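Long-range contacts in endo-1,4-beta-xylanase C (Paenibacillus barcinonensis, PDB 4XUT), which hydrolyses internal beta-1,4-xylosidic linkages in xylans, and is represented here by a carbohydrate-binding module from its N-terminal region: residues A[26-31]-A[142-147]; A[91-96]-A[146-151]. All coordinates share one frame; numbering follows the deposited sequence.

Contact 1: residues A[26-31]-A[142-147]; sequences GNWRAR and LRMYAE. With BGC (beta-D-glucopyranose), chain D; BGC (beta-D-glucopyranose), chain B.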
ATOM      1  N   GLY A  26      -6.483  -6.875 -10.529  1.00 21.64           N
ATOM      2  CA  GLY A  26      -5.613  -6.128 -11.431  1.00 21.68           C
ATOM      3  C   GLY A  26      -4.155  -6.510 -11.235  1.00 19.19           C
ATOM      4  O   GLY A  26      -3.822  -7.700 -11.185  1.00 20.42           O
ATOM      5  N   ASN A  27      -3.293  -5.509 -11.076  1.00 18.29           N
ATOM      6  CA  ASN A  27      -1.864  -5.743 -10.899  1.00 19.01           C
ATOM      7  C   ASN A  27      -1.387  -5.720  -9.458  1.00 17.35           C
ATOM      8  O   ASN A  27      -0.178  -5.771  -9.213  1.00 16.05           O
ATOM      9  CB  ASN A  27      -1.083  -4.709 -11.724  1.00 21.90           C
ATOM     10  CG  ASN A  27      -1.359  -4.824 -13.203  1.00 25.71           C
ATOM     11  OD1 ASN A  27      -1.724  -3.839 -13.858  1.00 29.10           O
ATOM     12  ND2 ASN A  27      -1.206  -6.019 -13.744  1.00 27.17           N
ATOM     13  N   TRP A  28      -2.320  -5.727  -8.512  1.00 16.00           N
ATOM     14  CA  TRP A  28      -1.971  -5.779  -7.092  1.00 14.76           C
ATOM     15  C   TRP A  28      -1.362  -7.134  -6.729  1.00 15.96           C
ATOM     16  O   TRP A  28      -1.816  -8.187  -7.199  1.00 16.05           O
ATOM     17  CB  TRP A  28      -3.184  -5.486  -6.218  1.00 14.12           C
ATOM     18  CG  TRP A  28      -3.695  -4.070  -6.302  1.00 13.74           C
ATOM     19  CD1 TRP A  28      -4.589  -3.576  -7.205  1.00 13.55           C
ATOM     20  CD2 TRP A  28      -3.317  -2.982  -5.472  1.00 13.66           C
ATOM     21  NE1 TRP A  28      -4.801  -2.241  -6.975  1.00 14.41           N
ATOM     22  CE2 TRP A  28      -4.036  -1.849  -5.909  1.00 13.05           C
ATOM     23  CE3 TRP A  28      -2.482  -2.872  -4.333  1.00 13.65           C
ATOM     24  CZ2 TRP A  28      -3.939  -0.614  -5.282  1.00 14.62           C
ATOM     25  CZ3 TRP A  28      -2.382  -1.664  -3.714  1.00 13.83           C
ATOM     26  CH2 TRP A  28      -3.088  -0.519  -4.198  1.00 14.18           C
ATOM     27  N   ARG A  29      -0.323  -7.098  -5.909  1.00 16.24           N
ATOM     28  CA  ARG A  29       0.416  -8.297  -5.551  1.00 17.91           C
ATOM     29  C   ARG A  29       0.893  -8.252  -4.112  1.00 16.27           C
ATOM     30  O   ARG A  29       1.075  -7.194  -3.512  1.00 15.29           O
ATOM     31  CB  ARG A  29       1.606  -8.564  -6.500  1.00 20.47           C
ATOM     32  CG  ARG A  29       2.745  -7.556  -6.508  1.00 24.71           C
ATOM     33  CD  ARG A  29       4.045  -8.114  -7.159  1.00 26.96           C
ATOM     34  NE  ARG A  29       5.200  -7.177  -7.173  1.00 28.61           N
ATOM     35  CZ  ARG A  29       6.022  -6.903  -6.136  1.00 32.09           C
ATOM     36  NH1 ARG A  29       5.855  -7.471  -4.920  1.00 27.77           N
ATOM     37  NH2 ARG A  29       7.029  -6.014  -6.298  1.00 32.56           N
ATOM     38  N   ALA A  30       1.119  -9.448  -3.577  1.00 16.41           N
ATOM     39  CA  ALA A  30       1.802  -9.591  -2.288  1.00 16.33           C
ATOM     40  C   ALA A  30       3.276  -9.271  -2.409  1.00 17.48           C
ATOM     41  O   ALA A  30       3.863  -9.348  -3.507  1.00 17.08           O
ATOM     42  CB  ALA A  30       1.625 -11.033  -1.783  1.00 16.74           C
ATOM     43  N   ARG A  31       3.902  -8.931  -1.276  1.00 17.84           N
ATOM     44  CA  ARG A  31       5.346  -8.717  -1.218  1.00 18.68           C
ATOM     45  C   ARG A  31       6.149  -9.945  -0.768  1.00 18.51           C
ATOM     46  O   ARG A  31       7.327 -10.073  -1.068  1.00 20.19           O
ATOM     47  CB  ARG A  31       5.646  -7.523  -0.324  1.00 20.37           C
ATOM     48  CG  ARG A  31       4.866  -6.293  -0.767  1.00 21.11           C
ATOM     49  CD  ARG A  31       5.287  -5.064  -0.002  1.00 22.49           C
ATOM     50  NE  ARG A  31       6.641  -4.724  -0.387  1.00 22.08           N
ATOM     51  CZ  ARG A  31       7.656  -4.530   0.442  1.00 26.81           C
ATOM     52  NH1 ARG A  31       7.499  -4.579   1.751  1.00 28.18           N
ATOM     53  NH2 ARG A  31       8.845  -4.234  -0.048  1.00 27.57           N
ATOM     54  N   LEU A 142       8.424   1.779  -9.467  1.00 13.15           N
ATOM     55  CA  LEU A 142       7.992   2.584  -8.345  1.00 13.61           C
ATOM     56  C   LEU A 142       6.649   2.052  -7.940  1.00 13.25           C
ATOM     57  O   LEU A 142       5.664   2.181  -8.687  1.00 12.90           O
ATOM     58  CB  LEU A 142       7.900   4.060  -8.750  1.00 15.15           C
ATOM     59  CG  LEU A 142       7.518   5.060  -7.655  1.00 18.77           C
ATOM     60  CD1 LEU A 142       8.518   4.990  -6.558  1.00 21.26           C
ATOM     61  CD2 LEU A 142       7.491   6.489  -8.167  1.00 22.78           C
ATOM     62  N   ARG A 143       6.609   1.401  -6.796  1.00 11.54           N
ATOM     63  CA  ARG A 143       5.391   0.664  -6.406  1.00 12.35           C
ATOM     64  C   ARG A 143       4.903   1.179  -5.087  1.00 13.20           C
ATOM     65  O   ARG A 143       5.693   1.333  -4.157  1.00 13.22           O
ATOM     66  CB  ARG A 143       5.704  -0.816  -6.305  1.00 12.59           C
ATOM     67  CG  ARG A 143       6.330  -1.436  -7.531  1.00 13.37           C
ATOM     68  CD  ARG A 143       7.750  -1.885  -7.329  1.00 13.97           C
ATOM     69  NE  ARG A 143       8.392  -2.255  -8.603  1.00 15.24           N
ATOM     70  CZ  ARG A 143       9.502  -2.965  -8.725  1.00 15.65           C
ATOM     71  NH1 ARG A 143      10.140  -3.405  -7.652  1.00 17.08           N
ATOM     72  NH2 ARG A 143      10.015  -3.208  -9.940  1.00 15.58           N
ATOM     73  N   MET A 144       3.616   1.461  -4.990  1.00 13.65           N
ATOM     74  CA  MET A 144       3.030   1.855  -3.744  1.00 15.70           C
ATOM     75  C   MET A 144       2.585   0.605  -3.011  1.00 13.95           C
ATOM     76  O   MET A 144       2.123  -0.366  -3.610  1.00 13.33           O
ATOM     77  CB  MET A 144       1.812   2.745  -3.976  1.00 20.31           C
ATOM     78  CG  MET A 144       1.103   3.299  -2.737  1.00 28.07           C
ATOM     79  SD  MET A 144      -0.655   3.663  -3.033  1.00 39.84           S
ATOM     80  CE  MET A 144      -1.351   2.180  -2.308  1.00 39.31           C
ATOM     81  N   TYR A 145       2.734   0.630  -1.695  1.00 12.72           N
ATOM     82  CA  TYR A 145       2.247  -0.450  -0.831  1.00 12.88           C
ATOM     83  C   TYR A 145       1.860   0.068   0.548  1.00 12.99           C
ATOM     84  O   TYR A 145       2.211   1.184   0.944  1.00 11.89           O
ATOM     85  CB  TYR A 145       3.213  -1.616  -0.751  1.00 13.41           C
ATOM     86  CG  TYR A 145       4.494  -1.364  -0.017  1.00 13.22           C
ATOM     87  CD1 TYR A 145       5.559  -0.764  -0.659  1.00 13.66           C
ATOM     88  CD2 TYR A 145       4.688  -1.821   1.285  1.00 13.28           C
ATOM     89  CE1 TYR A 145       6.746  -0.529   0.002  1.00 14.63           C
ATOM     90  CE2 TYR A 145       5.880  -1.631   1.932  1.00 13.73           C
ATOM     91  CZ  TYR A 145       6.911  -0.977   1.281  1.00 15.24           C
ATOM     92  OH  TYR A 145       8.137  -0.733   1.869  1.00 17.36           O
ATOM     93  N   ALA A 146       1.079  -0.751   1.244  1.00 13.17           N
ATOM     94  CA  ALA A 146       0.675  -0.477   2.623  1.00 13.18           C
ATOM     95  C   ALA A 146       1.281  -1.548   3.494  1.00 14.26           C
ATOM     96  O   ALA A 146       1.439  -2.682   3.076  1.00 14.34           O
ATOM     97  CB  ALA A 146      -0.817  -0.457   2.770  1.00 13.63           C
ATOM     98  N   GLU A 147       1.617  -1.168   4.714  1.00 14.91           N
ATOM     99  CA  GLU A 147       2.303  -2.068   5.638  1.00 15.44           C
ATOM    100  C   GLU A 147       2.102  -1.547   7.060  1.00 16.35           C
ATOM    101  O   GLU A 147       1.470  -0.536   7.263  1.00 16.76           O
ATOM    102  CB  GLU A 147       3.796  -2.136   5.319  1.00 16.27           C
ATOM    103  CG  GLU A 147       4.515  -0.813   5.513  1.00 17.22           C
ATOM    104  CD  GLU A 147       6.011  -0.869   5.291  1.00 19.48           C
ATOM    105  OE1 GLU A 147       6.634  -1.963   5.301  1.00 19.98           O
ATOM    106  OE2 GLU A 147       6.574   0.222   5.131  1.00 19.87           O
TER
HETATM  107  C2  BGC D   2      10.448  -3.472   4.000  1.00 40.75           C
HETATM  108  C3  BGC D   2      10.517  -2.028   4.453  1.00 39.68           C
HETATM  109  C4  BGC D   2      11.636  -1.874   5.481  1.00 41.50           C
HETATM  110  C5  BGC D   2      12.926  -2.524   4.939  1.00 39.49           C
HETATM  111  C6  BGC D   2      14.200  -2.413   5.825  1.00 41.91           C
HETATM  112  C1  BGC D   2      11.744  -4.151   3.586  1.00 40.93           C
HETATM  113  O2  BGC D   2       9.565  -3.556   2.894  1.00 44.62           O
HETATM  114  O3  BGC D   2       9.231  -1.617   4.975  1.00 42.64           O
HETATM  115  O4  BGC D   2      11.745  -0.467   5.753  1.00 43.61           O
HETATM  116  O5  BGC D   2      12.697  -3.916   4.618  1.00 44.58           O
HETATM  117  O6  BGC D   2      14.136  -3.022   7.129  1.00 45.56           O
HETATM  118  C2  BGC B   1      13.793  -8.184   2.613  1.00 41.08           C
HETATM  119  C3  BGC B   1      12.994  -7.225   3.492  1.00 41.22           C
HETATM  120  C4  BGC B   1      12.088  -6.422   2.582  1.00 40.12           C
HETATM  121  C5  BGC B   1      11.184  -7.423   1.814  1.00 38.07           C
HETATM  122  C6  BGC B   1      10.228  -6.689   0.916  1.00 38.02           C
HETATM  123  C1  BGC B   1      12.798  -9.167   1.968  1.00 39.69           C
HETATM  124  O1  BGC B   1      13.479 -10.255   1.311  0.50 36.31           O
HETATM  125  O2  BGC B   1      14.859  -8.802   3.362  1.00 44.64           O
HETATM  126  O3  BGC B   1      13.822  -6.335   4.250  1.00 48.80           O
HETATM  127  O4  BGC B   1      11.330  -5.532   3.418  1.00 44.32           O
HETATM  128  O5  BGC B   1      11.936  -8.413   1.085  1.00 40.68           O
HETATM  129  O6  BGC B   1       9.203  -7.498   0.347  1.00 41.65           O

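Contact 2: residues A[91-96]-A[146-151]; sequences QVINGS and AETPWK. With BGC (beta-D-glucopyranose), chain D.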
ATOM      1  N   GLN A  91      -3.967   0.776  15.724  1.00 22.60           N
ATOM      2  CA  GLN A  91      -2.793   0.270  15.035  1.00 22.91           C
ATOM      3  C   GLN A  91      -2.395   1.276  13.938  1.00 21.85           C
ATOM      4  O   GLN A  91      -3.263   1.837  13.251  1.00 20.89           O
ATOM      5  CB  GLN A  91      -3.076  -1.123  14.466  1.00 23.81           C
ATOM      6  CG  GLN A  91      -1.981  -1.749  13.593  1.00 26.09           C
ATOM      7  CD  GLN A  91      -0.643  -1.933  14.289  1.00 27.72           C
ATOM      8  OE1 GLN A  91      -0.567  -2.532  15.352  1.00 30.47           O
ATOM      9  NE2 GLN A  91       0.427  -1.446  13.665  1.00 30.32           N
ATOM     10  N   VAL A  92      -1.091   1.439  13.768  1.00 20.38           N
ATOM     11  CA  VAL A  92      -0.553   2.298  12.722  1.00 20.23           C
ATOM     12  C   VAL A  92      -0.466   1.527  11.394  1.00 20.99           C
ATOM     13  O   VAL A  92      -0.047   0.357  11.370  1.00 20.02           O
ATOM     14  CB  VAL A  92       0.827   2.812  13.107  1.00 23.04           C
ATOM     15  CG1 VAL A  92       1.471   3.587  11.970  1.00 24.69           C
ATOM     16  CG2 VAL A  92       0.717   3.665  14.362  1.00 24.06           C
ATOM     17  N   ILE A  93      -0.924   2.171  10.313  1.00 20.08           N
ATOM     18  CA  ILE A  93      -0.730   1.670   8.947  1.00 20.68           C
ATOM     19  C   ILE A  93       0.083   2.730   8.223  1.00 18.55           C
ATOM     20  O   ILE A  93      -0.152   3.925   8.388  1.00 19.46           O
ATOM     21  CB  ILE A  93      -2.050   1.388   8.200  1.00 22.44           C
ATOM     22  CG1 ILE A  93      -2.875   0.314   8.919  1.00 25.72           C
ATOM     23  CG2 ILE A  93      -1.817   0.954   6.751  1.00 23.58           C
ATOM     24  CD1 ILE A  93      -2.299  -1.083   8.838  1.00 27.94           C
ATOM     25  N   ASN A  94       1.036   2.271   7.434  1.00 17.37           N
ATOM     26  CA  ASN A  94       1.879   3.147   6.659  1.00 17.31           C
ATOM     27  C   ASN A  94       1.583   2.977   5.182  1.00 15.91           C
ATOM     28  O   ASN A  94       1.303   1.857   4.725  1.00 14.25           O
ATOM     29  CB  ASN A  94       3.344   2.818   6.908  1.00 20.48           C
ATOM     30  CG  ASN A  94       3.809   3.117   8.338  1.00 23.69           C
ATOM     31  OD1 ASN A  94       3.220   3.903   9.080  1.00 26.31           O
ATOM     32  ND2 ASN A  94       4.908   2.475   8.716  1.00 27.30           N
ATOM     33  N   GLY A  95       1.772   4.056   4.443  1.00 14.14           N
ATOM     34  CA  GLY A  95       1.831   3.995   2.999  1.00 14.35           C
ATOM     35  C   GLY A  95       3.276   4.192   2.608  1.00 13.74           C
ATOM     36  O   GLY A  95       3.949   5.103   3.109  1.00 15.29           O
ATOM     37  N   SER A  96       3.763   3.312   1.740  1.00 13.00           N
ATOM     38  CA  SER A  96       5.181   3.278   1.405  1.00 13.34           C
ATOM     39  C   SER A  96       5.437   3.071  -0.087  1.00 11.92           C
ATOM     40  O   SER A  96       4.537   2.696  -0.835  1.00 12.17           O
ATOM     41  CB  SER A  96       5.923   2.194   2.177  1.00 13.29           C
ATOM     42  OG  SER A  96       5.883   2.432   3.569  1.00 15.13           O
ATOM     43  N   ALA A 146       1.079  -0.751   1.244  1.00 13.17           N
ATOM     44  CA  ALA A 146       0.675  -0.477   2.623  1.00 13.18           C
ATOM     45  C   ALA A 146       1.281  -1.548   3.494  1.00 14.26           C
ATOM     46  O   ALA A 146       1.439  -2.682   3.076  1.00 14.34           O
ATOM     47  CB  ALA A 146      -0.817  -0.457   2.770  1.00 13.63           C
ATOM     48  N   GLU A 147       1.617  -1.168   4.714  1.00 14.91           N
ATOM     49  CA  GLU A 147       2.303  -2.068   5.638  1.00 15.44           C
ATOM     50  C   GLU A 147       2.102  -1.547   7.060  1.00 16.35           C
ATOM     51  O   GLU A 147       1.470  -0.536   7.263  1.00 16.76           O
ATOM     52  CB  GLU A 147       3.796  -2.136   5.319  1.00 16.27           C
ATOM     53  CG  GLU A 147       4.515  -0.813   5.513  1.00 17.22           C
ATOM     54  CD  GLU A 147       6.011  -0.869   5.291  1.00 19.48           C
ATOM     55  OE1 GLU A 147       6.634  -1.963   5.301  1.00 19.98           O
ATOM     56  OE2 GLU A 147       6.574   0.222   5.131  1.00 19.87           O
ATOM     57  N   THR A 148       2.589  -2.288   8.044  1.00 16.56           N
ATOM     58  CA  THR A 148       2.622  -1.797   9.416  1.00 17.27           C
ATOM     59  C   THR A 148       4.049  -1.403   9.758  1.00 18.99           C
ATOM     60  O   THR A 148       4.967  -1.821   9.042  1.00 18.81           O
ATOM     61  CB  THR A 148       2.048  -2.831  10.429  1.00 16.45           C
ATOM     62  OG1 THR A 148       2.630  -4.109  10.197  1.00 16.49           O
ATOM     63  CG2 THR A 148       0.555  -2.936  10.268  1.00 17.00           C
ATOM     64  N   PRO A 149       4.253  -0.640  10.867  1.00 22.32           N
ATOM     65  CA  PRO A 149       5.603  -0.163  11.184  1.00 25.24           C
ATOM     66  C   PRO A 149       6.615  -1.290  11.366  1.00 28.65           C
ATOM     67  O   PRO A 149       6.285  -2.333  11.942  1.00 26.62           O
ATOM     68  CB  PRO A 149       5.398   0.591  12.496  1.00 25.07           C
ATOM     69  CG  PRO A 149       4.031   1.175  12.348  1.00 24.51           C
ATOM     70  CD  PRO A 149       3.259   0.031  11.728  1.00 22.92           C
ATOM     71  N   TRP A 150       7.814  -1.062  10.846  1.00 37.03           N
ATOM     72  CA  TRP A 150       8.861  -2.056  10.819  1.00 47.18           C
ATOM     73  C   TRP A 150       9.251  -2.573  12.198  1.00 52.43           C
ATOM     74  O   TRP A 150       9.360  -1.828  13.162  1.00 51.09           O
ATOM     75  CB  TRP A 150      10.090  -1.552  10.078  1.00 54.48           C
ATOM     76  CG  TRP A 150      11.046  -2.720   9.812  1.00 65.46           C
ATOM     77  CD1 TRP A 150      11.053  -3.593   8.739  1.00 67.81           C
ATOM     78  CD2 TRP A 150      12.071  -3.166  10.687  1.00 73.78           C
ATOM     79  NE1 TRP A 150      12.055  -4.527   8.896  1.00 71.67           N
ATOM     80  CE2 TRP A 150      12.693  -4.288  10.086  1.00 76.41           C
ATOM     81  CE3 TRP A 150      12.536  -2.714  11.925  1.00 78.63           C
ATOM     82  CZ2 TRP A 150      13.770  -4.956  10.687  1.00 79.10           C
ATOM     83  CZ3 TRP A 150      13.598  -3.375  12.527  1.00 81.57           C
ATOM     84  CH2 TRP A 150      14.209  -4.482  11.903  1.00 81.71           C
ATOM     85  N   LYS A 151       9.446  -3.885  12.250  1.00 63.34           N
ATOM     86  CA  LYS A 151      10.046  -4.586  13.384  1.00 73.28           C
ATOM     87  C   LYS A 151      10.841  -5.772  12.852  1.00 80.00           C
ATOM     88  O   LYS A 151      10.430  -6.405  11.867  1.00 81.72           O
ATOM     89  CB  LYS A 151       8.972  -5.102  14.337  1.00 75.30           C
ATOM     90  CG  LYS A 151       8.348  -4.023  15.195  1.00 75.55           C
ATOM     91  CD  LYS A 151       7.642  -4.616  16.401  1.00 74.80           C
ATOM     92  CE  LYS A 151       7.218  -3.541  17.386  1.00 75.07           C
ATOM     93  NZ  LYS A 151       6.327  -2.517  16.776  1.00 74.12           N
TER
HETATM   94  C2  BGC D   2      10.448  -3.472   4.000  1.00 40.75           C
HETATM   95  C3  BGC D   2      10.517  -2.028   4.453  1.00 39.68           C
HETATM   96  C4  BGC D   2      11.636  -1.874   5.481  1.00 41.50           C
HETATM   97  C5  BGC D   2      12.926  -2.524   4.939  1.00 39.49           C
HETATM   98  C6  BGC D   2      14.200  -2.413   5.825  1.00 41.91           C
HETATM   99  C1  BGC D   2      11.744  -4.151   3.586  1.00 40.93           C
HETATM  100  O2  BGC D   2       9.565  -3.556   2.894  1.00 44.62           O
HETATM  101  O3  BGC D   2       9.231  -1.617   4.975  1.00 42.64           O
HETATM  102  O4  BGC D   2      11.745  -0.467   5.753  1.00 43.61           O
HETATM  103  O5  BGC D   2      12.697  -3.916   4.618  1.00 44.58           O
HETATM  104  O6  BGC D   2      14.136  -3.022   7.129  1.00 45.56           O

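Contact 1: residues A[26-31]-A[142-147]
Arg31 lays its guanidinium flat over one face of the Tyr145 ring, a cation-pi stack in the glycan-binding cleft of this beta-sandwich carbohydrate-binding module. The planes are 20° apart, and Arg31 CZ stands 3.9 Å from the centroid of the Tyr145 ring. The aliphatic arm joins in, with Arg31 CD making a CH-pi contact 4.0 Å from that centroid. A bend at chi3 (68°) turns the guanidinium over the ring. With its face on the ring, the guanidinium meets the sugar at its edge: Arg31 NH1 donates to O2 of the chain D glucose (2.6 Å, 153°), and NH2 adds a weak bond to the same oxygen. That O2 in turn donates weakly to Tyr145 OH, at 3.3 Å. On the guanidinium's opposite face lies O6 of the chain B glucose, 3.3 Å from Arg31 CZ, so the cation is sandwiched between tyrosine and ligand.

Further out, Glu98 forms a salt bridge with Arg31 NH2 and Tyr59 O accepts from NH1, which fixes the group's rotation. Glu98 also pairs with Arg29 and Arg143, whose guanidinium groups come within 4.3 Å of each other (Arg29 NH2 to Arg143 NH1); this shared carboxylate, with Glu65 and Glu100 on Arg143, probably offsets their like charges. Arg29 NH1 is tied to Ala30 O as well. Away from the sugars the contact turns apolar: the methyl CE of Met144 meets the indole of Trp28 at its edge, 3.7 Å from CH2.

Contact 2: residues A[91-96]-A[146-151]
Beside the sugar in the binding cleft, strand 139-147 finishes its antiparallel pairing with strand 90-101 and gives way to a loop. Asn94 and Glu147 form a hydrogen-bonded pair: Asn94 N reaches Glu147 O at 2.8 Å in an almost perfectly straight bond (179°), and Glu147 N returns to Asn94 O at 3.0 Å. Gly95 and Ala146 follow as a non-hydrogen-bonded pair.

Glu147 places CG between its backbone N and carbonyl carbon (chi1 64°) and runs extended from there, carrying the carboxylate out beside Ser96, toward the glucose. Ser96 OG donates to Glu147 OE2 at 2.8 Å, arriving on the anti side and 31° out of the carboxylate plane. The other oxygen, OE1, faces the ligand, 2.6 Å from O3 of the chain D glucose. With an alanine here in place of Glu147, Ser96 OG would probably lose its acceptor and the glucose O3 its carboxylate neighbour.

Beyond the pairing, Pro149 has no N-H to continue the ladder, and its ring packs on Val92, CG to CG1 at 3.5 Å. Val92 O is met instead by Gln91 NE2 (3.0 Å), in the carbonyl plane on a lone pair. Thr148 turns its methyl CG2 to Ile93 CD1, 3.7 Å away, while its OG1 bonds to Asp160 O and Arg55. Asn94 ND2 lies against Pro149 CA, and OD1 is hydrogen-bonded to Ser115. Past the proline, the poorly ordered Trp150 has the glucose O6 over one face of its indole. A sheet face carrying polar side chains to the sugar, bordered by a loop, is consistent with the glycan-binding cleft of a beta-sandwich carbohydrate-binding module.

In the fold
The two contacts follow one another along strand 139-147 and into the loop after it, and share Ala146 and Glu147; their centres are about 13 Å apart. Their first segments come in chain order, the loop 26-31 before strand 90-101, and both end on residues 142-151. Strands 139-147 and 90-101 are neighbours in the four-stranded antiparallel sheet, and Tyr145 O, 2.8 Å from Ser96 N, probably hydrogen-bonds to it where the two contacts meet. Contact 1 brings the loop onto this sheet, whereas contact 2 joins strands within it and leads into the loop beyond. Both touch the chain D glucose, so distant parts of the sequence combine into one carbohydrate-binding site.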